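Local coordinates for protein Abbfa_003403 (Acinetobacter baumannii, PDB 4ZXH) that is a four-domain nonribosomal peptide synthetase, with condensation, adenylation, carrier and thioesterase domains, that probably assembles and releases a peptide product, at residues A1202-L1205 with R1206-P1210; K1219-A1223 with I1224-P1228. All coordinates share one frame; numbering follows the deposited sequence.

Interaction 1 (A1202-L1205 with R1206-P1210); sequences AQYL and RELSP
R1206 folds back along the short helix 1202-1206 and lays its guanidinium over A1202. R1206 CB begins 3.7 Å from A1202 O, and CG comes nearer still to that oxygen. With CG anti to its own carbonyl carbon (chi1 -68°) and the chain extended from CG to NE, CD runs past the same carbonyl and the flat end reaches the methyl group. There A1202 CB sits over one guanidinium face, 3.6 Å from R1206 NH1, and a small residue suits the place because it lets the group lie flat. The polar end finds its charge partner in D1178, which NE meets in a salt bridge. In the backbone, R1206 N bonds to A1202 O at 3.0 Å, an i to i+4 bond. The next two bonds span one residue fewer, E1207 N to Y1204 O and L1208 N to L1205 O at 2.9 Å, both i to i+3. L1208 CD1 also approaches the Y1204 ring obliquely, 4.2 Å from Y1204 CE2. On the buried side, A1202 and L1205 pack against helix 1179-1191 through M1181, A1180 and L1183, while S1209 takes the N-cap position of helix 1210-1223.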
loop_
_atom_site.group_PDB
_atom_site.type_symbol
_atom_site.label_atom_id
_atom_site.label_comp_id
_atom_site.label_asym_id
_atom_site.label_seq_id
_atom_site.Cartn_x
_atom_site.Cartn_y
_atom_site.Cartn_z
ATOM N N ALA A 1202 -6.615 4.981 48.753
ATOM C CA ALA A 1202 -6.816 3.709 49.447
ATOM C C ALA A 1202 -8.266 3.523 49.798
ATOM O O ALA A 1202 -8.781 2.418 49.705
ATOM C CB ALA A 1202 -5.977 3.636 50.709
ATOM N N GLN A 1203 -8.924 4.609 50.201
ATOM C CA GLN A 1203 -10.327 4.529 50.596
ATOM C C GLN A 1203 -11.238 4.091 49.442
ATOM O O GLN A 1203 -12.214 3.372 49.664
ATOM C CB GLN A 1203 -10.825 5.861 51.139
ATOM C CG GLN A 1203 -12.203 5.730 51.782
ATOM C CD GLN A 1203 -12.935 7.054 51.903
ATOM O OE1 GLN A 1203 -12.382 8.118 51.611
ATOM N NE2 GLN A 1203 -14.192 6.995 52.325
ATOM N N TYR A 1204 -10.928 4.522 48.219
ATOM C CA TYR A 1204 -11.728 4.133 47.065
ATOM C C TYR A 1204 -11.576 2.641 46.802
ATOM O O TYR A 1204 -12.553 1.938 46.566
ATOM C CB TYR A 1204 -11.328 4.935 45.826
ATOM C CG TYR A 1204 -12.133 4.589 44.589
ATOM C CD1 TYR A 1204 -13.400 5.110 44.400
ATOM C CD2 TYR A 1204 -11.624 3.749 43.614
ATOM C CE1 TYR A 1204 -14.141 4.798 43.285
ATOM C CE2 TYR A 1204 -12.366 3.432 42.483
ATOM C CZ TYR A 1204 -13.625 3.962 42.326
ATOM O OH TYR A 1204 -14.379 3.657 41.213
ATOM N N LEU A 1205 -10.337 2.164 46.869
ATOM C CA LEU A 1205 -10.028 0.755 46.647
ATOM C C LEU A 1205 -10.710 -0.173 47.663
ATOM O O LEU A 1205 -11.182 -1.255 47.298
ATOM C CB LEU A 1205 -8.507 0.546 46.671
ATOM C CG LEU A 1205 -7.760 1.257 45.536
ATOM C CD1 LEU A 1205 -6.249 1.143 45.666
ATOM C CD2 LEU A 1205 -8.214 0.731 44.181
ATOM N N ARG A 1206 -10.772 0.246 48.928
ATOM C CA ARG A 1206 -11.357 -0.590 49.985
ATOM C C ARG A 1206 -12.824 -0.936 49.738
ATOM O O ARG A 1206 -13.325 -1.922 50.272
ATOM C CB ARG A 1206 -11.222 0.093 51.347
ATOM C CG ARG A 1206 -9.792 0.181 51.823
ATOM C CD ARG A 1206 -9.651 0.681 53.251
ATOM N NE ARG A 1206 -8.237 0.775 53.611
ATOM C CZ ARG A 1206 -7.569 1.917 53.730
ATOM N NH1 ARG A 1206 -8.195 3.075 53.547
ATOM N NH2 ARG A 1206 -6.276 1.904 54.039
ATOM N N GLU A 1207 -13.499 -0.131 48.918
ATOM C CA GLU A 1207 -14.905 -0.362 48.580
ATOM C C GLU A 1207 -15.063 -1.497 47.561
ATOM O O GLU A 1207 -16.173 -1.959 47.311
ATOM C CB GLU A 1207 -15.561 0.916 48.017
ATOM C CG GLU A 1207 -15.345 2.208 48.809
ATOM C CD GLU A 1207 -15.863 2.152 50.241
ATOM O OE1 GLU A 1207 -16.916 1.512 50.491
ATOM O OE2 GLU A 1207 -15.215 2.772 51.118
ATOM N N LEU A 1208 -13.955 -1.928 46.964
ATOM C CA LEU A 1208 -13.984 -2.963 45.930
ATOM C C LEU A 1208 -13.465 -4.318 46.428
ATOM O O LEU A 1208 -12.816 -4.407 47.483
ATOM C CB LEU A 1208 -13.159 -2.519 44.715
ATOM C CG LEU A 1208 -13.515 -1.176 44.068
ATOM C CD1 LEU A 1208 -12.509 -0.778 42.967
ATOM C CD2 LEU A 1208 -14.928 -1.235 43.528
ATOM N N SER A 1209 -13.760 -5.371 45.663
ATOM C CA SER A 1209 -13.134 -6.676 45.871
ATOM C C SER A 1209 -11.646 -6.613 45.497
ATOM O O SER A 1209 -11.215 -5.687 44.808
ATOM C CB SER A 1209 -13.824 -7.745 45.032
ATOM O OG SER A 1209 -13.202 -7.842 43.762
ATOM N N PRO A 1210 -10.851 -7.596 45.946
ATOM C CA PRO A 1210 -9.437 -7.553 45.541
ATOM C C PRO A 1210 -9.247 -7.597 44.019
ATOM O O PRO A 1210 -8.397 -6.886 43.500
ATOM C CB PRO A 1210 -8.841 -8.798 46.209
ATOM C CG PRO A 1210 -9.715 -9.034 47.388
ATOM C CD PRO A 1210 -11.106 -8.633 46.961
#

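Interaction 2 (K1219-A1223 with I1224-P1228); sequences KEAKA and INVLP
The backbone of A1221 to V1226 closes helix 1210-1223 with a six-to-one bond, V1226 N to A1221 O at 3.2 Å and 159°, around a tighter one, N1225 N to K1222 O at 2.9 Å. The I1224 amide, one residue earlier, makes weak bonds to the carbonyls of E1220 and A1221. The reversal depends on N1225, whose positive phi of 69° is a backbone shape that asparagine tolerates better than most residues with a side chain. Its OD1 accepts a hydrogen bond from R975.

Turning the chain back brings apolar groups together on the buried side of the turn. A1221 CB, a small methyl, meets V1226 CG2 at 3.9 Å and L1227 CD1 at 4.1 Å, so two branched residues share one alanine. V1226 CG2 stands between its own backbone N and carbonyl carbon, which also brings it to 3.4 Å from A1221 O, alongside the oxygen that the V1226 amide binds. I1224 similarly places CG1 between its N and carbonyl carbon (chi1 56°), against the carbonyl oxygens of E1220 and A1221, with I1224 CG1 3.4 Å from A1221 O.

K1222 takes another course. Its long aliphatic chain, extended beyond CG, runs beside the P1228 carbonyl, with K1222 CE 3.4 Å from P1228 O. The length of lysine lets NZ pass on to the carbonyl oxygens of L1229 and A1231, joining the helix to the loop beyond. L1227 packs on F1236 and Y1239 of helix 1233-1251, and A1221 on L1190 of helix 1179-1191. Together the paired bonds, the positive-phi C-prime asparagine and the apolar contact between A1221 and V1226 are characteristic of a Schellman motif, here ending a helix in the thioesterase domain.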
loop_
_atom_site.group_PDB
_atom_site.type_symbol
_atom_site.label_atom_id
_atom_site.label_comp_id
_atom_site.label_asym_id
_atom_site.label_seq_id
_atom_site.Cartn_x
_atom_site.Cartn_y
_atom_site.Cartn_z
ATOM N N LYS A 1219 -6.440 -0.498 34.666
ATOM C CA LYS A 1219 -7.196 0.310 33.718
ATOM C C LYS A 1219 -6.749 1.771 33.794
ATOM O O LYS A 1219 -6.491 2.406 32.765
ATOM C CB LYS A 1219 -8.702 0.169 33.999
ATOM C CG LYS A 1219 -9.612 0.708 32.922
ATOM C CD LYS A 1219 -11.092 0.493 33.259
ATOM N N GLU A 1220 -6.621 2.284 35.018
ATOM C CA GLU A 1220 -6.213 3.663 35.221
ATOM C C GLU A 1220 -4.795 3.903 34.714
ATOM O O GLU A 1220 -4.551 4.886 33.999
ATOM C CB GLU A 1220 -6.325 4.053 36.697
ATOM C CG GLU A 1220 -7.765 4.364 37.157
ATOM C CD GLU A 1220 -8.454 5.416 36.291
ATOM O OE1 GLU A 1220 -7.809 6.421 35.907
ATOM O OE2 GLU A 1220 -9.646 5.225 35.977
ATOM N N ALA A 1221 -3.873 3.009 35.081
ATOM C CA ALA A 1221 -2.478 3.098 34.639
ATOM C C ALA A 1221 -2.368 3.155 33.115
ATOM O O ALA A 1221 -1.608 3.958 32.563
ATOM C CB ALA A 1221 -1.693 1.943 35.163
ATOM N N LYS A 1222 -3.130 2.307 32.437
ATOM C CA LYS A 1222 -3.225 2.367 30.986
ATOM C C LYS A 1222 -3.758 3.713 30.498
ATOM O O LYS A 1222 -3.266 4.275 29.517
ATOM C CB LYS A 1222 -4.128 1.258 30.469
ATOM C CG LYS A 1222 -3.468 -0.090 30.376
ATOM C CD LYS A 1222 -4.477 -1.085 29.867
ATOM C CE LYS A 1222 -3.992 -2.504 29.973
ATOM N NZ LYS A 1222 -5.040 -3.379 29.380
ATOM N N ALA A 1223 -4.778 4.219 31.181
ATOM C CA ALA A 1223 -5.438 5.454 30.766
ATOM C C ALA A 1223 -4.490 6.655 30.721
ATOM O O ALA A 1223 -4.781 7.642 30.056
ATOM C CB ALA A 1223 -6.567 5.743 31.663
ATOM N N ILE A 1224 -3.367 6.586 31.435
ATOM C CA ILE A 1224 -2.408 7.678 31.372
ATOM C C ILE A 1224 -1.114 7.246 30.712
ATOM O O ILE A 1224 -0.133 7.971 30.777
ATOM C CB ILE A 1224 -2.056 8.265 32.759
ATOM C CG1 ILE A 1224 -1.541 7.172 33.700
ATOM C CG2 ILE A 1224 -3.218 9.028 33.333
ATOM C CD1 ILE A 1224 -1.044 7.699 35.009
ATOM N N ASN A 1225 -1.121 6.065 30.096
ATOM C CA ASN A 1225 -0.023 5.599 29.240
ATOM C C ASN A 1225 1.280 5.268 29.970
ATOM O O ASN A 1225 2.351 5.464 29.411
ATOM C CB ASN A 1225 0.257 6.652 28.168
ATOM C CG ASN A 1225 0.437 6.066 26.784
ATOM O OD1 ASN A 1225 0.226 4.867 26.548
ATOM N ND2 ASN A 1225 0.798 6.930 25.841
ATOM N N VAL A 1226 1.200 4.780 31.208
ATOM C CA VAL A 1226 2.385 4.261 31.896
ATOM C C VAL A 1226 2.451 2.703 31.913
ATOM O O VAL A 1226 3.392 2.113 32.484
ATOM C CB VAL A 1226 2.476 4.779 33.340
ATOM C CG1 VAL A 1226 2.446 6.289 33.336
ATOM C CG2 VAL A 1226 1.353 4.220 34.177
ATOM N N LEU A 1227 1.452 2.068 31.296
ATOM C CA LEU A 1227 1.495 0.657 30.911
ATOM C C LEU A 1227 0.924 0.495 29.498
ATOM O O LEU A 1227 0.079 1.277 29.085
ATOM C CB LEU A 1227 0.708 -0.221 31.891
ATOM C CG LEU A 1227 1.368 -0.445 33.238
ATOM C CD1 LEU A 1227 0.488 -1.318 34.129
ATOM C CD2 LEU A 1227 2.746 -1.069 33.021
ATOM N N PRO A 1228 1.383 -0.522 28.754
ATOM C CA PRO A 1228 0.867 -0.753 27.399
ATOM C C PRO A 1228 -0.597 -1.181 27.395
ATOM O O PRO A 1228 -1.052 -1.839 28.332
ATOM C CB PRO A 1228 1.760 -1.890 26.869
ATOM C CG PRO A 1228 3.006 -1.813 27.672
ATOM C CD PRO A 1228 2.569 -1.352 29.040
#

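Interactions 1 and 2 follow one another along the chain within the thioesterase region, at opposite ends of helix 1210-1223: 1202-1210 leads into its start, and 1219-1228 closes it and turns toward helix 1233-1251. Their centres are 19 Å apart and their nearest atoms about 7 Å apart, so they do not touch. What they share is helix 1179-1191, against which both pack side chains. Both belong to a run of helices between strands 1157-1163 and 1262-1267 of the mixed, mainly parallel seven-stranded sheet of the thioesterase domain, an insertion consistent with the lid of an alpha/beta-hydrolase. The two contacts thus frame helix 1210-1223, one leading into it and the other turning the chain out of it.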